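Local coordinates for protein acyl-CoA thioester hydrolase ybgC (Escherichia coli K-12, PDB 3GRH) that is a putative thioesterase and outer-membrane lipoprotein of the pectinesterase family that neither binds pectin nor has pectinesterase activity, at residues A[267-272]-A[287-292]; A[62-67]-A[232-237]. All coordinates share one frame; numbering follows the deposited sequence.

Contact 1. Residues A[267-272]-A[287-292]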
ATOM      1  N   ARG A 267      -2.511 -10.397   3.826  1.00  6.65           N
ATOM      2  CA  ARG A 267      -2.821 -10.274   2.417  1.00  6.14           C
ATOM      3  C   ARG A 267      -3.836  -9.136   2.170  1.00  7.04           C
ATOM      4  O   ARG A 267      -4.850  -9.039   2.854  1.00  5.89           O
ATOM      5  CB  ARG A 267      -3.488 -11.553   1.956  1.00  6.25           C
ATOM      6  CG  ARG A 267      -2.569 -12.725   2.081  1.00  6.50           C
ATOM      7  CD  ARG A 267      -3.255 -14.056   2.043  1.00  7.21           C
ATOM      8  NE  ARG A 267      -4.099 -14.301   3.192  1.00  9.19           N
ATOM      9  CZ  ARG A 267      -4.774 -15.423   3.411  1.00 10.13           C
ATOM     10  NH1 ARG A 267      -4.707 -16.409   2.558  1.00  9.57           N
ATOM     11  NH2 ARG A 267      -5.514 -15.540   4.513  1.00 11.04           N
ATOM     12  N   THR A 268      -3.502  -8.326   1.186  1.00  5.54           N
ATOM     13  CA  THR A 268      -4.321  -7.163   0.789  1.00  5.71           C
ATOM     14  C   THR A 268      -4.559  -7.173  -0.699  1.00  6.49           C
ATOM     15  O   THR A 268      -3.623  -7.383  -1.468  1.00  6.27           O
ATOM     16  CB  THR A 268      -3.564  -5.852   1.224  1.00  9.12           C
ATOM     17  OG1 THR A 268      -3.250  -5.940   2.635  1.00 11.84           O
ATOM     18  CG2 THR A 268      -4.357  -4.618   0.982  1.00  8.89           C
ATOM     19  N   LEU A 269      -5.772  -6.828  -1.118  1.00  6.11           N
ATOM     20  CA  LEU A 269      -6.107  -6.664  -2.534  1.00  5.54           C
ATOM     21  C   LEU A 269      -6.524  -5.225  -2.759  1.00  6.46           C
ATOM     22  O   LEU A 269      -7.502  -4.778  -2.127  1.00  7.06           O
ATOM     23  CB  LEU A 269      -7.279  -7.588  -2.933  1.00  6.56           C
ATOM     24  CG  LEU A 269      -7.744  -7.430  -4.372  1.00  6.51           C
ATOM     25  CD1 LEU A 269      -6.619  -7.799  -5.292  1.00  8.33           C
ATOM     26  CD2 LEU A 269      -8.956  -8.255  -4.540  1.00  9.86           C
ATOM     27  N   VAL A 270      -5.847  -4.526  -3.652  1.00  5.47           N
ATOM     28  CA  VAL A 270      -6.191  -3.119  -3.998  1.00  6.00           C
ATOM     29  C   VAL A 270      -6.598  -3.134  -5.472  1.00  7.91           C
ATOM     30  O   VAL A 270      -5.827  -3.589  -6.332  1.00  9.23           O
ATOM     31  CB  VAL A 270      -4.968  -2.206  -3.833  1.00  8.15           C
ATOM     32  CG1 VAL A 270      -5.294  -0.712  -4.255  1.00  9.44           C
ATOM     33  CG2 VAL A 270      -4.414  -2.273  -2.420  1.00  7.82           C
ATOM     34  N   THR A 271      -7.838  -2.772  -5.763  1.00  6.54           N
ATOM     35  CA  THR A 271      -8.355  -2.771  -7.098  1.00  6.77           C
ATOM     36  C   THR A 271      -8.924  -1.412  -7.517  1.00  6.16           C
ATOM     37  O   THR A 271      -9.517  -0.680  -6.670  1.00  6.31           O
ATOM     38  CB  THR A 271      -9.483  -3.804  -7.253  1.00 10.92           C
ATOM     39  OG1 THR A 271     -10.517  -3.615  -6.256  1.00 14.90           O
ATOM     40  CG2 THR A 271      -8.908  -5.247  -7.087  1.00 14.38           C
ATOM     41  N   ASN A 272      -8.752  -1.060  -8.799  1.00  6.09           N
ATOM     42  CA  ASN A 272      -9.504   0.042  -9.351  1.00  6.18           C
ATOM     43  C   ASN A 272      -9.220   1.354  -8.626  1.00  6.83           C
ATOM     44  O   ASN A 272     -10.100   2.164  -8.519  1.00  9.93           O
ATOM     45  CB  ASN A 272     -10.988  -0.237  -9.361  1.00  9.58           C
ATOM     46  CG  ASN A 272     -11.321  -1.484 -10.038  1.00 13.60           C
ATOM     47  OD1 ASN A 272     -12.130  -2.360  -9.554  1.00 18.48           O
ATOM     48  ND2 ASN A 272     -10.738  -1.617 -11.163  1.00 12.73           N
ATOM     49  N   ALA A 287       1.788  -9.186   1.702  1.00  8.92           N
ATOM     50  CA  ALA A 287       1.525  -9.608   0.387  1.00  7.94           C
ATOM     51  C   ALA A 287       0.386  -8.737  -0.144  1.00  8.77           C
ATOM     52  O   ALA A 287      -0.755  -8.784   0.423  1.00 11.30           O
ATOM     53  CB  ALA A 287       1.079 -10.996   0.418  1.00  8.55           C
ATOM     54  N   VAL A 288       0.655  -7.954  -1.168  1.00  7.25           N
ATOM     55  CA  VAL A 288      -0.344  -6.999  -1.678  1.00  6.85           C
ATOM     56  C   VAL A 288      -0.453  -7.205  -3.152  1.00  6.99           C
ATOM     57  O   VAL A 288       0.568  -7.205  -3.841  1.00  8.10           O
ATOM     58  CB  VAL A 288       0.019  -5.531  -1.419  1.00  8.30           C
ATOM     59  CG1 VAL A 288      -1.216  -4.646  -1.767  1.00  9.16           C
ATOM     60  CG2 VAL A 288       0.456  -5.368   0.047  1.00 11.01           C
ATOM     61  N   VAL A 289      -1.666  -7.335  -3.681  1.00  5.79           N
ATOM     62  CA  VAL A 289      -1.948  -7.401  -5.101  1.00  5.24           C
ATOM     63  C   VAL A 289      -2.658  -6.137  -5.513  1.00  6.23           C
ATOM     64  O   VAL A 289      -3.644  -5.807  -4.876  1.00  7.32           O
ATOM     65  CB  VAL A 289      -2.755  -8.630  -5.449  1.00  4.97           C
ATOM     66  CG1 VAL A 289      -3.216  -8.549  -6.928  1.00  8.26           C
ATOM     67  CG2 VAL A 289      -2.019  -9.969  -5.197  1.00  6.30           C
ATOM     68  N   PHE A 290      -2.133  -5.433  -6.506  1.00  6.90           N
ATOM     69  CA  PHE A 290      -2.726  -4.210  -7.070  1.00  7.39           C
ATOM     70  C   PHE A 290      -3.209  -4.588  -8.424  1.00 10.50           C
ATOM     71  O   PHE A 290      -2.407  -4.961  -9.259  1.00 12.21           O
ATOM     72  CB  PHE A 290      -1.642  -3.148  -7.228  1.00  9.60           C
ATOM     73  CG  PHE A 290      -1.047  -2.696  -5.951  1.00  8.67           C
ATOM     74  CD1 PHE A 290      -1.663  -1.661  -5.267  1.00 10.73           C
ATOM     75  CD2 PHE A 290       0.120  -3.241  -5.452  1.00 10.05           C
ATOM     76  CE1 PHE A 290      -1.147  -1.186  -4.103  1.00  9.11           C
ATOM     77  CE2 PHE A 290       0.622  -2.749  -4.249  1.00 10.52           C
ATOM     78  CZ  PHE A 290      -0.057  -1.739  -3.579  1.00 10.83           C
ATOM     79  N   ASP A 291      -4.500  -4.484  -8.685  1.00 10.18           N
ATOM     80  CA  ASP A 291      -5.078  -4.808  -9.998  1.00 10.87           C
ATOM     81  C   ASP A 291      -5.790  -3.558 -10.529  1.00  9.42           C
ATOM     82  O   ASP A 291      -6.569  -2.914  -9.798  1.00  9.81           O
ATOM     83  CB  ASP A 291      -5.969  -6.001  -9.925  1.00 12.72           C
ATOM     84  CG  ASP A 291      -6.331  -6.587 -11.307  1.00 21.44           C
ATOM     85  OD1 ASP A 291      -7.014  -7.640 -11.312  1.00 35.65           O
ATOM     86  OD2 ASP A 291      -5.956  -6.055 -12.385  1.00 34.08           O
ATOM     87  N   ASN A 292      -5.543  -3.190 -11.786  1.00  9.19           N
ATOM     88  CA  ASN A 292      -6.137  -2.019 -12.349  1.00 10.09           C
ATOM     89  C   ASN A 292      -6.069  -0.772 -11.499  1.00 10.68           C
ATOM     90  O   ASN A 292      -7.061  -0.033 -11.343  1.00 11.55           O
ATOM     91  CB  ASN A 292      -7.538  -2.355 -12.716  1.00 11.38           C
ATOM     92  CG  ASN A 292      -7.565  -3.377 -13.830  1.00 19.21           C
ATOM     93  OD1 ASN A 292      -7.236  -3.036 -14.973  1.00 26.69           O
ATOM     94  ND2 ASN A 292      -7.933  -4.625 -13.530  1.00 23.94           N
TER
HETATM   95  O   HOH W   1      -0.890  -6.860   3.116  1.00 15.33           O
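Strands 267-271 and 287-291 run parallel, residue for residue, from R267 beside A287 to T271 beside D291, with axes 4.7 Å apart and an angle of 13°. They belong to successive coils of the right-handed parallel beta-helix typical of pectinesterases. Backbone N-H groups and carbonyls alternate as donors and acceptors; the bond from V270 N to V289 O is 2.8 Å long and almost straight at 177°. T268, V270, V288 and F290 turn toward the inside of the beta-helix, where apolar or beta-branched side chains suit a buried face. V270 lies alongside F290 and points the same way, its CB 3.6 Å from ring atom CD1, while its CG2 comes within 4.0 Å of V288 CG1. With V288 CG1 anti to the backbone N (chi1 -170°), that methyl comes over one face of the F290 ring, 3.5 Å above its plane and near the rim. Trimming V270 to an alanine would remove both methyls, which is likely to open a gap beside F290 and leave its ring freer to turn. On the outer face, L269 reaches across to V289, CD1 meeting CG1 at 3.8 Å. R267 and T271 on this face, and N272 just past the strand, have their polar partners on the preceding coil: R267 forms a salt bridge with D233, and T271 OG1 and N272 OD1 both hydrogen-bond to N238 ND2. Past the strand ends, N272 and N292 lie side by side, with ND2 of N272 3.6 Å from CB of N292. A water sits 2.6 Å from T268 OG1 and weakly donates to A287 O.

Contact 2. Residues A[62-67]-A[232-237]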
ATOM      1  N   ALA A  62      -7.439 -23.422   0.918  1.00 22.38           N
ATOM      2  CA  ALA A  62      -7.449 -22.743  -0.344  1.00 19.80           C
ATOM      3  C   ALA A  62      -6.879 -21.341  -0.145  1.00 17.08           C
ATOM      4  O   ALA A  62      -6.923 -20.772   0.972  1.00 16.61           O
ATOM      5  CB  ALA A  62      -8.869 -22.676  -0.870  1.00 20.33           C
ATOM      6  N   ALA A  63      -6.333 -20.799  -1.231  1.00 14.35           N
ATOM      7  CA  ALA A  63      -5.889 -19.407  -1.259  1.00 13.14           C
ATOM      8  C   ALA A  63      -7.069 -18.498  -1.043  1.00 12.58           C
ATOM      9  O   ALA A  63      -8.208 -18.839  -1.340  1.00 11.09           O
ATOM     10  CB  ALA A  63      -5.274 -19.105  -2.620  1.00 13.39           C
ATOM     11  N   TRP A  64      -6.799 -17.288  -0.575  1.00  9.38           N
ATOM     12  CA  TRP A  64      -7.857 -16.296  -0.417  1.00  9.50           C
ATOM     13  C   TRP A  64      -8.306 -15.890  -1.799  1.00 11.47           C
ATOM     14  O   TRP A  64      -7.484 -15.445  -2.607  1.00 11.95           O
ATOM     15  CB  TRP A  64      -7.299 -15.127   0.385  1.00 11.30           C
ATOM     16  CG  TRP A  64      -8.255 -14.006   0.645  1.00  7.64           C
ATOM     17  CD1 TRP A  64      -9.530 -14.121   1.064  1.00  9.48           C
ATOM     18  CD2 TRP A  64      -7.994 -12.606   0.532  1.00  9.25           C
ATOM     19  NE1 TRP A  64     -10.102 -12.880   1.203  1.00  9.79           N
ATOM     20  CE2 TRP A  64      -9.177 -11.934   0.884  1.00  9.66           C
ATOM     21  CE3 TRP A  64      -6.904 -11.855   0.147  1.00  7.47           C
ATOM     22  CZ2 TRP A  64      -9.260 -10.552   0.869  1.00 10.70           C
ATOM     23  CZ3 TRP A  64      -6.986 -10.524   0.120  1.00 11.15           C
ATOM     24  CH2 TRP A  64      -8.155  -9.874   0.441  1.00 10.43           C
ATOM     25  N   ASN A  65      -9.626 -15.949  -2.007  1.00 10.71           N
ATOM     26  CA  ASN A  65     -10.249 -15.527  -3.258  1.00 10.68           C
ATOM     27  C   ASN A  65     -11.407 -14.618  -2.916  1.00 12.75           C
ATOM     28  O   ASN A  65     -12.556 -15.043  -2.863  1.00 15.30           O
ATOM     29  CB  ASN A  65     -10.663 -16.727  -4.048  1.00 11.66           C
ATOM     30  CG  ASN A  65     -11.292 -16.347  -5.364  1.00 12.81           C
ATOM     31  OD1 ASN A  65     -10.790 -15.461  -6.070  1.00 18.59           O
ATOM     32  ND2 ASN A  65     -12.383 -16.964  -5.674  1.00 13.67           N
ATOM     33  N   PRO A  66     -11.116 -13.377  -2.667  1.00 15.89           N
ATOM     34  CA  PRO A  66     -12.172 -12.574  -2.082  1.00 17.04           C
ATOM     35  C   PRO A  66     -13.307 -12.268  -3.021  1.00 17.01           C
ATOM     36  O   PRO A  66     -13.053 -12.149  -4.201  1.00 16.77           O
ATOM     37  CB  PRO A  66     -11.463 -11.286  -1.775  1.00 17.66           C
ATOM     38  CG  PRO A  66     -10.286 -11.212  -2.653  1.00 18.36           C
ATOM     39  CD  PRO A  66      -9.834 -12.678  -2.828  1.00 16.83           C
ATOM     40  N   SER A  67     -14.530 -12.192  -2.514  1.00 17.46           N
ATOM     41  CA  SER A  67     -15.602 -11.783  -3.368  1.00 15.83           C
ATOM     42  C   SER A  67     -15.547 -10.266  -3.325  1.00 15.51           C
ATOM     43  O   SER A  67     -15.172  -9.675  -2.312  1.00 13.17           O
ATOM     44  CB  SER A  67     -16.947 -12.349  -2.954  1.00 19.14           C
ATOM     45  OG  SER A  67     -17.200 -12.100  -1.615  1.00 23.80           O
ATOM     46  N   GLY A 232      -3.974  -5.481   8.682  1.00  8.43           N
ATOM     47  CA  GLY A 232      -4.888  -6.603   8.734  1.00  8.03           C
ATOM     48  C   GLY A 232      -4.714  -7.578   7.580  1.00  8.22           C
ATOM     49  O   GLY A 232      -4.187  -7.251   6.527  1.00  8.23           O
ATOM     50  N   ASP A 233      -5.186  -8.785   7.780  1.00  7.99           N
ATOM     51  CA  ASP A 233      -5.258  -9.799   6.674  1.00  8.87           C
ATOM     52  C   ASP A 233      -6.595  -9.698   6.037  1.00  8.42           C
ATOM     53  O   ASP A 233      -7.610  -9.378   6.648  1.00 10.10           O
ATOM     54  CB  ASP A 233      -5.048 -11.184   7.236  1.00  9.10           C
ATOM     55  CG  ASP A 233      -4.873 -12.291   6.215  1.00 11.36           C
ATOM     56  OD1 ASP A 233      -4.268 -12.115   5.147  1.00 10.45           O
ATOM     57  OD2 ASP A 233      -5.308 -13.475   6.575  1.00 12.93           O
ATOM     58  N   GLN A 234      -6.672 -10.100   4.767  1.00  7.44           N
ATOM     59  CA  GLN A 234      -7.885 -10.167   3.995  1.00  7.27           C
ATOM     60  C   GLN A 234      -8.508  -8.784   3.837  1.00  6.92           C
ATOM     61  O   GLN A 234      -9.709  -8.679   3.964  1.00  8.00           O
ATOM     62  CB  GLN A 234      -8.863 -11.248   4.462  1.00  7.23           C
ATOM     63  CG  GLN A 234      -8.286 -12.638   4.307  1.00  9.14           C
ATOM     64  CD  GLN A 234      -9.255 -13.757   4.658  1.00 14.30           C
ATOM     65  OE1 GLN A 234     -10.472 -13.562   4.794  1.00 24.22           O
ATOM     66  NE2 GLN A 234      -8.748 -14.918   4.635  1.00 22.12           N
ATOM     67  N   VAL A 235      -7.698  -7.772   3.488  1.00  6.31           N
ATOM     68  CA  VAL A 235      -8.145  -6.422   3.352  1.00  5.45           C
ATOM     69  C   VAL A 235      -8.424  -6.133   1.879  1.00  7.36           C
ATOM     70  O   VAL A 235      -7.654  -6.541   1.046  1.00  6.57           O
ATOM     71  CB  VAL A 235      -7.135  -5.486   3.899  1.00  6.85           C
ATOM     72  CG1 VAL A 235      -7.357  -3.991   3.557  1.00  7.57           C
ATOM     73  CG2 VAL A 235      -6.977  -5.736   5.393  1.00  8.09           C
ATOM     74  N   GLN A 236      -9.527  -5.462   1.595  1.00  6.62           N
ATOM     75  CA  GLN A 236      -9.915  -5.123   0.232  1.00  7.13           C
ATOM     76  C   GLN A 236     -10.106  -3.651   0.113  1.00  7.40           C
ATOM     77  O   GLN A 236     -10.854  -3.073   0.883  1.00  7.00           O
ATOM     78  CB  GLN A 236     -11.180  -5.823  -0.232  1.00  8.64           C
ATOM     79  CG  GLN A 236     -11.054  -7.330  -0.249  1.00  9.48           C
ATOM     80  CD  GLN A 236     -12.403  -7.983  -0.450  1.00  9.65           C
ATOM     81  OE1 GLN A 236     -12.925  -7.913  -1.579  1.00 16.86           O
ATOM     82  NE2 GLN A 236     -12.945  -8.642   0.607  1.00 11.36           N
ATOM     83  N   ILE A 237      -9.422  -3.029  -0.831  1.00  6.74           N
ATOM     84  CA  ILE A 237      -9.521  -1.563  -1.051  1.00  7.34           C
ATOM     85  C   ILE A 237      -9.919  -1.415  -2.505  1.00  7.79           C
ATOM     86  O   ILE A 237      -9.162  -1.886  -3.405  1.00  8.83           O
ATOM     87  CB  ILE A 237      -8.151  -0.940  -0.799  1.00  8.44           C
ATOM     88  CG1 ILE A 237      -7.844  -1.052   0.684  1.00  9.30           C
ATOM     89  CG2 ILE A 237      -8.181   0.490  -1.215  1.00 11.63           C
ATOM     90  CD1 ILE A 237      -6.413  -0.803   1.016  1.00 10.40           C
TER
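W64 meets Q234 broadside, the indole lying across the glutamine chain. The tryptophan CG is anti to its own backbone N (chi1 180°), which swings the rings out of the loop and over the turn that leads into strand 235-238. Q234 CG stands 3.5 Å from the centroid of the five-membered ring, 8° off the normal, and makes a CH-pi contact. Beyond it the extended glutamine chain lays its amide nearly flat against the indole, the planes 9° apart, with Q234 CD 3.6 Å from W64 CD1. A glutamine suits this place because its methylenes and flat amide can both lie along an aromatic face. The six-membered end of the indole reaches the backbone: W64 CZ2 is 3.4 Å from Q234 CA, and V235 O approaches CH2 at the ring edge, near its plane. In this right-handed parallel beta-helix the loop 62-67 therefore packs against the outside of a coil, while the V235 side chain turns away from it. P66, two residues on, folds back over the other face of the indole, its CD 3.8 Å above the plane of the W64 rings and over their centre, so that the tryptophan is held between proline and glutamine. The rigid proline ring also faces strand 235-238, its CB lying 3.7 Å from Q236 CD, while Q236 CG comes obliquely to the indole, 3.9 Å from W64 CZ2. At S67 the side chain starts away from the strand, and it is the backbone carbonyl O that approaches the side-chain amide of Q236.

How the contacts relate
Contacts 1 and 2 share one face of the beta-helix, their centres about 9 Å apart, because strand 267-271 has strand 287-291 as one neighbour and strand 235-238 as the other. Probable backbone hydrogen bonds join them, L269 N to V235 O at 2.9 Å and T271 N to I237 O at 2.8 Å. R267 bridges them at the surface: its NH1 packs 3.6 Å from W64 CB. F290, in the interior of contact 1, has its side chain about 12 Å from that of D280, the predicted nucleophile. Contact 2 lies away from the annotated sites, on the loop between helix 50-53 and strand 77-79.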